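Local coordinates for protein putative fimbrial subunit (Corynebacterium diphtheriae, PDB 4HSQ) that is the major pilin SpaD, which probably polymerises into surface pili, and binds calcium, at residues E258-D261 with L265-E268. Numbering follows the deposited sequence.
Sequences EGDD and LVSE. With CA (calcium ion), chain B.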
loop_
_atom_site.group_PDB
_atom_site.type_symbol
_atom_site.label_atom_id
_atom_site.label_comp_id
_atom_site.label_asym_id
_atom_site.label_seq_id
_atom_site.Cartn_x
_atom_site.Cartn_y
_atom_site.Cartn_z
ATOM N N GLU A 258 -25.819 2.893 3.612
ATOM C CA GLU A 258 -25.342 3.441 4.883
ATOM C C GLU A 258 -23.833 3.142 5.024
ATOM O O GLU A 258 -23.413 2.040 4.718
ATOM C CB GLU A 258 -26.144 2.815 6.035
ATOM C CG GLU A 258 -25.811 3.380 7.398
ATOM C CD GLU A 258 -26.489 2.662 8.543
ATOM O OE1 GLU A 258 -27.253 1.700 8.291
ATOM O OE2 GLU A 258 -26.278 3.087 9.698
ATOM N N GLY A 259 -23.045 4.132 5.426
ATOM C CA GLY A 259 -21.595 3.989 5.574
ATOM C C GLY A 259 -20.825 4.094 4.269
ATOM O O GLY A 259 -19.610 3.897 4.243
ATOM N N ASP A 260 -21.512 4.466 3.179
ATOM C CA ASP A 260 -20.891 4.583 1.875
ATOM C C ASP A 260 -20.202 5.934 1.714
ATOM O O ASP A 260 -20.800 6.885 1.195
ATOM C CB ASP A 260 -21.927 4.373 0.756
ATOM C CG ASP A 260 -21.333 4.346 -0.630
ATOM O OD1 ASP A 260 -20.095 4.156 -0.745
ATOM O OD2 ASP A 260 -22.104 4.475 -1.605
ATOM N N ASP A 261 -18.963 6.028 2.159
ATOM C CA ASP A 261 -18.236 7.265 1.993
ATOM C C ASP A 261 -17.276 7.104 0.810
ATOM O O ASP A 261 -17.306 6.076 0.117
ATOM C CB ASP A 261 -17.554 7.697 3.300
ATOM C CG ASP A 261 -16.519 6.733 3.830
ATOM O OD1 ASP A 261 -15.938 6.006 3.028
ATOM O OD2 ASP A 261 -16.217 6.795 5.038
ATOM N N LEU A 265 -16.080 0.972 -0.154
ATOM C CA LEU A 265 -16.985 0.330 -1.074
ATOM C C LEU A 265 -17.875 -0.516 -0.199
ATOM O O LEU A 265 -17.358 -1.236 0.647
ATOM C CB LEU A 265 -16.239 -0.503 -2.102
ATOM C CG LEU A 265 -17.091 -1.028 -3.262
ATOM C CD1 LEU A 265 -16.299 -0.975 -4.552
ATOM C CD2 LEU A 265 -17.530 -2.453 -3.015
ATOM N N VAL A 266 -19.191 -0.411 -0.372
ATOM C CA VAL A 266 -20.164 -1.173 0.410
ATOM C C VAL A 266 -20.758 -2.250 -0.491
ATOM O O VAL A 266 -21.271 -1.958 -1.573
ATOM C CB VAL A 266 -21.287 -0.289 1.060
ATOM C CG1 VAL A 266 -22.302 -1.141 1.821
ATOM C CG2 VAL A 266 -20.714 0.781 1.966
ATOM N N SER A 267 -20.670 -3.487 -0.040
ATOM C CA SER A 267 -21.201 -4.662 -0.730
ATOM C C SER A 267 -22.366 -5.246 0.072
ATOM O O SER A 267 -22.124 -5.702 1.186
ATOM C CB SER A 267 -20.098 -5.713 -0.871
ATOM O OG SER A 267 -20.575 -6.869 -1.545
ATOM N N GLU A 268 -23.608 -5.242 -0.475
ATOM C CA GLU A 268 -24.786 -5.837 0.205
ATOM C C GLU A 268 -24.963 -7.228 -0.286
ATOM O O GLU A 268 -25.007 -7.430 -1.496
ATOM C CB GLU A 268 -26.087 -5.050 -0.035
ATOM C CG GLU A 268 -26.148 -3.705 0.643
ATOM C CD GLU A 268 -27.531 -3.095 0.775
ATOM O OE1 GLU A 268 -28.441 -3.469 -0.001
ATOM O OE2 GLU A 268 -27.693 -2.217 1.652
HETATM CA CA CA B . -17.895 4.648 -1.498
HETATM O O HOH W 1 -18.498 2.977 -3.226
#
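Val266 meets the loop 258-261 with one methyl group. Its CG2 lies 3.8 Å from Asp260 CA and 4.0 Å from Asp260 CB. The same methyl touches two peptide carbonyls, at 4.1 Å from Glu258 O and 4.0 Å from Gly259 O. Val266 places CG1 anti to its backbone N (chi1 178°), which leaves CG2 beside that N and turned to the loop.

Calcium is held next to this methyl contact. Successive residues bind it, Asp260 OD1 at 2.4 Å and Asp261 O at 2.2 Å, with a water at 2.5 Å from the ion. Backbone oxygens of Ile251, Glu253 and Thr264 complete the six ligands. Asp260 centres an inverse gamma turn, with a weak Asp261 N to Gly259 O hydrogen bond.

The second shell fixes the loop. Asp260 OD2 accepts a hydrogen bond from Lys256 N, so both carboxylate oxygens are engaged. Asp261 OD1 takes Val263 N, and Glu258 O takes Lys150 NZ. Strand 264-271 pairs in parallel with strand 142-155.

The ion ties helix 248-252 and Glu253 to the loop and the start of strand 264-271. Four carbonyls and one carboxylate suit a hard cation, while Val266 adds van der Waals contact but no hydrogen bond to the loop.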